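Local coordinates for DUF4595 domain-containing protein (PDB 3TZG), which is of unknown function but folds as a porin-like, antiparallel beta barrel, at residues Leu84-Thr97 with Asn109-Lys122. Numbering follows the deposited sequence.
Sequences LKVGEEVYEADKQT and NSDYRATSDYRFLK
Leu84 and Lys95 hold the Tyr112 ring between them. Leu84 CD1 sits over one face, 4.0 Å from the ring centroid and 21° off its normal; Lys95 CG covers the opposite face at the same distance. Lys95 can lie alongside the ring because its chain is extended throughout, with CG anti to the backbone N (chi1 -172°). The polar ends run on together to acidic partners, Lys95 NZ in a salt bridge with Asp182 and Tyr112 OH hydrogen-bonded to Asp179. Leu84 also sends CD2 to Leu121 CB (4.0 Å), while Leu121 CD1 meets Ala93 CB. Thr115, with the most surface buried, crosses Glu92 and Asp94 at about a right angle: its CG2 methyl lies beside the Asp94 carboxylate, whose OD2 is salt-bridged to Arg81, and Thr115 N donates to Glu92 O at 3.0 Å. Farther out, the Arg119 guanidinium stands steeply on a Tyr91 face, NH1 above the ring and the planes 76° apart, an off-centre cation-pi contact with CZ 4.3 Å from the centroid. Asp94 with Arg113 and Gln96 with Asp111 are antiparallel hydrogen-bonded pairs, Gln96 N reaching Asp111 O at 2.9 Å. This is the register of a beta hairpin, strands 90-102 and 105-114; the next pairing, of 105-114 with 120-130, carries a classic beta bulge, Leu121 and Lys122 both facing Tyr112, within a porin-like beta-barrel fold.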
loop_
_atom_site.group_PDB
_atom_site.type_symbol
_atom_site.label_atom_id
_atom_site.label_comp_id
_atom_site.label_asym_id
_atom_site.label_seq_id
_atom_site.Cartn_x
_atom_site.Cartn_y
_atom_site.Cartn_z
ATOM N N LEU A 84 -0.810 -9.618 -14.036
ATOM C CA LEU A 84 -0.059 -10.341 -13.025
ATOM C C LEU A 84 1.095 -11.087 -13.664
ATOM O O LEU A 84 0.882 -11.904 -14.564
ATOM C CB LEU A 84 -0.973 -11.319 -12.241
ATOM C CG LEU A 84 -0.355 -12.041 -11.032
ATOM C CD1 LEU A 84 -0.361 -11.165 -9.826
ATOM C CD2 LEU A 84 -1.108 -13.285 -10.713
ATOM N N LYS A 85 2.321 -10.805 -13.202
ATOM C CA LYS A 85 3.513 -11.516 -13.672
ATOM C C LYS A 85 3.596 -12.808 -12.881
ATOM O O LYS A 85 3.785 -12.748 -11.662
ATOM C CB LYS A 85 4.788 -10.654 -13.536
ATOM N N VAL A 86 3.340 -13.962 -13.536
ATOM C CA VAL A 86 3.383 -15.238 -12.824
ATOM C C VAL A 86 4.804 -15.796 -13.067
ATOM O O VAL A 86 5.730 -15.360 -12.373
ATOM C CB VAL A 86 2.223 -16.237 -13.153
ATOM C CG1 VAL A 86 2.260 -17.445 -12.219
ATOM C CG2 VAL A 86 0.862 -15.556 -13.028
ATOM N N GLY A 87 4.986 -16.681 -14.043
ATOM C CA GLY A 87 6.307 -17.229 -14.319
ATOM C C GLY A 87 7.171 -16.243 -15.069
ATOM O O GLY A 87 7.688 -15.286 -14.485
ATOM N N GLU A 88 7.318 -16.477 -16.375
ATOM C CA GLU A 88 8.064 -15.601 -17.270
ATOM C C GLU A 88 7.096 -14.583 -17.877
ATOM O O GLU A 88 7.432 -13.399 -17.972
ATOM C CB GLU A 88 8.790 -16.420 -18.358
ATOM N N GLU A 89 5.875 -15.056 -18.242
ATOM C CA GLU A 89 4.796 -14.283 -18.864
ATOM C C GLU A 89 3.931 -13.541 -17.810
ATOM O O GLU A 89 4.019 -13.808 -16.603
ATOM C CB GLU A 89 3.908 -15.208 -19.722
ATOM N N VAL A 90 3.117 -12.588 -18.301
ATOM C CA VAL A 90 2.188 -11.760 -17.528
ATOM C C VAL A 90 0.739 -12.091 -18.027
ATOM O O VAL A 90 0.522 -12.279 -19.237
ATOM C CB VAL A 90 2.561 -10.237 -17.612
ATOM C CG1 VAL A 90 2.562 -9.719 -19.051
ATOM C CG2 VAL A 90 1.676 -9.372 -16.719
ATOM N N TYR A 91 -0.225 -12.209 -17.082
ATOM C CA TYR A 91 -1.623 -12.549 -17.386
ATOM C C TYR A 91 -2.612 -11.477 -16.938
ATOM O O TYR A 91 -2.429 -10.871 -15.883
ATOM C CB TYR A 91 -2.019 -13.874 -16.706
ATOM C CG TYR A 91 -1.192 -15.055 -17.157
ATOM C CD1 TYR A 91 -1.488 -15.726 -18.340
ATOM C CD2 TYR A 91 -0.101 -15.490 -16.415
ATOM C CE1 TYR A 91 -0.697 -16.781 -18.790
ATOM C CE2 TYR A 91 0.694 -16.551 -16.850
ATOM C CZ TYR A 91 0.392 -17.195 -18.039
ATOM O OH TYR A 91 1.171 -18.241 -18.469
ATOM N N GLU A 92 -3.685 -11.271 -17.735
ATOM C CA GLU A 92 -4.779 -10.371 -17.359
ATOM C C GLU A 92 -5.605 -11.136 -16.358
ATOM O O GLU A 92 -6.269 -12.117 -16.709
ATOM C CB GLU A 92 -5.586 -9.894 -18.570
ATOM C CG GLU A 92 -6.685 -8.928 -18.183
ATOM C CD GLU A 92 -7.678 -8.576 -19.266
ATOM O OE1 GLU A 92 -7.629 -9.187 -20.360
ATOM O OE2 GLU A 92 -8.538 -7.706 -18.997
ATOM N N ALA A 93 -5.454 -10.759 -15.092
ATOM C CA ALA A 93 -6.041 -11.459 -13.976
ATOM C C ALA A 93 -7.186 -10.696 -13.313
ATOM O O ALA A 93 -7.317 -9.490 -13.468
ATOM C CB ALA A 93 -4.957 -11.729 -12.940
ATOM N N ASP A 94 -8.034 -11.452 -12.592
ATOM C CA ASP A 94 -9.100 -10.961 -11.746
ATOM C C ASP A 94 -8.728 -11.282 -10.313
ATOM O O ASP A 94 -8.406 -12.433 -9.995
ATOM C CB ASP A 94 -10.482 -11.501 -12.132
ATOM C CG ASP A 94 -11.292 -10.431 -12.855
ATOM O OD1 ASP A 94 -11.556 -9.345 -12.235
ATOM O OD2 ASP A 94 -11.643 -10.651 -14.035
ATOM N N LYS A 95 -8.690 -10.226 -9.467
ATOM C CA LYS A 95 -8.333 -10.322 -8.058
ATOM C C LYS A 95 -9.564 -10.143 -7.170
ATOM O O LYS A 95 -10.282 -9.149 -7.282
ATOM C CB LYS A 95 -7.267 -9.281 -7.709
ATOM C CG LYS A 95 -6.689 -9.437 -6.311
ATOM C CD LYS A 95 -5.770 -8.273 -6.012
ATOM C CE LYS A 95 -5.146 -8.318 -4.657
ATOM N NZ LYS A 95 -4.154 -7.242 -4.464
ATOM N N GLN A 96 -9.799 -11.121 -6.301
ATOM C CA GLN A 96 -10.877 -11.106 -5.318
ATOM C C GLN A 96 -10.289 -11.046 -3.912
ATOM O O GLN A 96 -9.569 -11.957 -3.491
ATOM C CB GLN A 96 -11.780 -12.314 -5.478
ATOM C CG GLN A 96 -12.787 -12.164 -6.560
ATOM C CD GLN A 96 -13.599 -13.410 -6.788
ATOM O OE1 GLN A 96 -13.330 -14.484 -6.254
ATOM N NE2 GLN A 96 -14.611 -13.294 -7.611
ATOM N N THR A 97 -10.595 -9.983 -3.191
ATOM C CA THR A 97 -10.026 -9.799 -1.866
ATOM C C THR A 97 -11.112 -9.568 -0.816
ATOM O O THR A 97 -12.154 -8.967 -1.117
ATOM C CB THR A 97 -9.049 -8.607 -1.912
ATOM O OG1 THR A 97 -8.000 -8.951 -2.808
ATOM C CG2 THR A 97 -8.448 -8.291 -0.556
ATOM N N ASN A 109 -6.935 -11.369 2.476
ATOM C CA ASN A 109 -6.829 -12.614 1.701
ATOM C C ASN A 109 -7.272 -12.348 0.283
ATOM O O ASN A 109 -8.399 -11.874 0.077
ATOM C CB ASN A 109 -7.632 -13.747 2.330
ATOM C CG ASN A 109 -7.244 -14.015 3.769
ATOM O OD1 ASN A 109 -6.284 -14.727 4.051
ATOM N ND2 ASN A 109 -7.960 -13.407 4.715
ATOM N N SER A 110 -6.359 -12.596 -0.692
ATOM C CA SER A 110 -6.599 -12.370 -2.123
ATOM C C SER A 110 -6.448 -13.617 -2.957
ATOM O O SER A 110 -5.560 -14.438 -2.719
ATOM C CB SER A 110 -5.642 -11.326 -2.671
ATOM O OG SER A 110 -5.829 -10.064 -2.049
ATOM N N ASP A 111 -7.320 -13.746 -3.953
ATOM C CA ASP A 111 -7.277 -14.832 -4.921
ATOM C C ASP A 111 -7.230 -14.245 -6.290
ATOM O O ASP A 111 -8.042 -13.371 -6.631
ATOM C CB ASP A 111 -8.444 -15.804 -4.771
ATOM C CG ASP A 111 -8.156 -16.836 -3.724
ATOM O OD1 ASP A 111 -7.351 -17.738 -4.003
ATOM O OD2 ASP A 111 -8.683 -16.702 -2.590
ATOM N N TYR A 112 -6.212 -14.676 -7.045
ATOM C CA TYR A 112 -5.946 -14.275 -8.411
ATOM C C TYR A 112 -6.306 -15.370 -9.379
ATOM O O TYR A 112 -5.766 -16.469 -9.281
ATOM C CB TYR A 112 -4.472 -13.932 -8.569
ATOM C CG TYR A 112 -4.020 -12.660 -7.901
ATOM C CD1 TYR A 112 -4.036 -11.449 -8.587
ATOM C CD2 TYR A 112 -3.425 -12.687 -6.648
ATOM C CE1 TYR A 112 -3.527 -10.285 -8.019
ATOM C CE2 TYR A 112 -2.897 -11.532 -6.071
ATOM C CZ TYR A 112 -2.959 -10.331 -6.758
ATOM O OH TYR A 112 -2.451 -9.183 -6.196
ATOM N N ARG A 113 -7.215 -15.073 -10.316
ATOM C CA ARG A 113 -7.652 -15.952 -11.405
ATOM C C ARG A 113 -7.503 -15.245 -12.762
ATOM O O ARG A 113 -7.665 -14.033 -12.847
ATOM C CB ARG A 113 -9.107 -16.387 -11.208
ATOM C CG ARG A 113 -9.371 -17.496 -10.196
ATOM C CD ARG A 113 -10.847 -17.406 -9.920
ATOM N NE ARG A 113 -11.400 -18.248 -8.870
ATOM C CZ ARG A 113 -12.709 -18.444 -8.713
ATOM N NH1 ARG A 113 -13.577 -17.900 -9.559
ATOM N NH2 ARG A 113 -13.157 -19.213 -7.738
ATOM N N ALA A 114 -7.224 -16.004 -13.826
ATOM C CA ALA A 114 -7.137 -15.443 -15.166
ATOM C C ALA A 114 -8.530 -15.031 -15.625
ATOM O O ALA A 114 -9.490 -15.760 -15.352
ATOM C CB ALA A 114 -6.526 -16.453 -16.111
ATOM N N THR A 115 -8.662 -13.833 -16.246
ATOM C CA THR A 115 -9.949 -13.318 -16.748
ATOM C C THR A 115 -10.519 -14.257 -17.838
ATOM O O THR A 115 -11.718 -14.553 -17.856
ATOM C CB THR A 115 -9.800 -11.888 -17.302
ATOM O OG1 THR A 115 -8.944 -11.917 -18.445
ATOM C CG2 THR A 115 -9.268 -10.906 -16.287
ATOM N N SER A 116 -9.625 -14.751 -18.709
ATOM C CA SER A 116 -9.923 -15.610 -19.842
ATOM C C SER A 116 -10.666 -16.896 -19.454
ATOM O O SER A 116 -11.844 -17.012 -19.792
ATOM C CB SER A 116 -8.639 -15.976 -20.584
ATOM O OG SER A 116 -7.609 -16.444 -19.729
ATOM N N ASP A 117 -9.993 -17.846 -18.764
ATOM C CA ASP A 117 -10.532 -19.173 -18.465
ATOM C C ASP A 117 -10.713 -19.464 -16.947
ATOM O O ASP A 117 -10.906 -20.628 -16.596
ATOM C CB ASP A 117 -9.589 -20.242 -19.074
ATOM C CG ASP A 117 -8.160 -20.270 -18.535
ATOM O OD1 ASP A 117 -7.691 -19.222 -18.014
ATOM O OD2 ASP A 117 -7.491 -21.316 -18.685
ATOM N N TYR A 118 -10.680 -18.433 -16.067
ATOM C CA TYR A 118 -10.876 -18.547 -14.601
ATOM C C TYR A 118 -9.769 -19.393 -13.917
ATOM O O TYR A 118 -9.900 -19.721 -12.736
ATOM C CB TYR A 118 -12.261 -19.144 -14.242
ATOM C CG TYR A 118 -13.443 -18.268 -14.602
ATOM C CD1 TYR A 118 -13.830 -17.213 -13.778
ATOM C CD2 TYR A 118 -14.226 -18.544 -15.725
ATOM C CE1 TYR A 118 -14.920 -16.403 -14.099
ATOM C CE2 TYR A 118 -15.329 -17.747 -16.050
ATOM C CZ TYR A 118 -15.664 -16.669 -15.235
ATOM O OH TYR A 118 -16.733 -15.854 -15.510
ATOM N N ARG A 119 -8.704 -19.750 -14.654
ATOM C CA ARG A 119 -7.571 -20.533 -14.164
ATOM C C ARG A 119 -6.968 -19.844 -12.962
ATOM O O ARG A 119 -6.720 -18.639 -13.005
ATOM C CB ARG A 119 -6.544 -20.705 -15.301
ATOM C CG ARG A 119 -5.080 -20.964 -14.934
ATOM C CD ARG A 119 -4.260 -21.152 -16.199
ATOM N NE ARG A 119 -4.447 -20.053 -17.163
ATOM C CZ ARG A 119 -3.570 -19.077 -17.403
ATOM N NH1 ARG A 119 -2.388 -19.066 -16.795
ATOM N NH2 ARG A 119 -3.848 -18.133 -18.291
ATOM N N PHE A 120 -6.803 -20.598 -11.866
ATOM C CA PHE A 120 -6.209 -20.098 -10.629
ATOM C C PHE A 120 -4.728 -19.783 -10.853
ATOM O O PHE A 120 -3.983 -20.620 -11.370
ATOM C CB PHE A 120 -6.389 -21.119 -9.493
ATOM C CG PHE A 120 -5.707 -20.689 -8.216
ATOM C CD1 PHE A 120 -6.292 -19.735 -7.381
ATOM C CD2 PHE A 120 -4.458 -21.204 -7.866
ATOM C CE1 PHE A 120 -5.644 -19.311 -6.225
ATOM C CE2 PHE A 120 -3.818 -20.783 -6.703
ATOM C CZ PHE A 120 -4.417 -19.847 -5.886
ATOM N N LEU A 121 -4.296 -18.605 -10.428
ATOM C CA LEU A 121 -2.919 -18.171 -10.652
ATOM C C LEU A 121 -2.109 -17.978 -9.368
ATOM O O LEU A 121 -0.903 -18.282 -9.370
ATOM C CB LEU A 121 -2.922 -16.822 -11.417
ATOM C CG LEU A 121 -3.584 -16.769 -12.799
ATOM C CD1 LEU A 121 -3.832 -15.345 -13.220
ATOM C CD2 LEU A 121 -2.752 -17.454 -13.828
ATOM N N LYS A 122 -2.739 -17.388 -8.321
ATOM C CA LYS A 122 -2.043 -16.997 -7.092
ATOM C C LYS A 122 -2.987 -16.727 -5.911
ATOM O O LYS A 122 -4.083 -16.178 -6.082
ATOM C CB LYS A 122 -1.276 -15.698 -7.398
ATOM C CG LYS A 122 -0.103 -15.381 -6.519
ATOM C CD LYS A 122 0.526 -14.061 -6.997
ATOM C CE LYS A 122 1.511 -13.432 -6.025
ATOM N NZ LYS A 122 2.690 -14.302 -5.758
HETATM O O HOH W 1 -6.770 -13.563 -19.000
#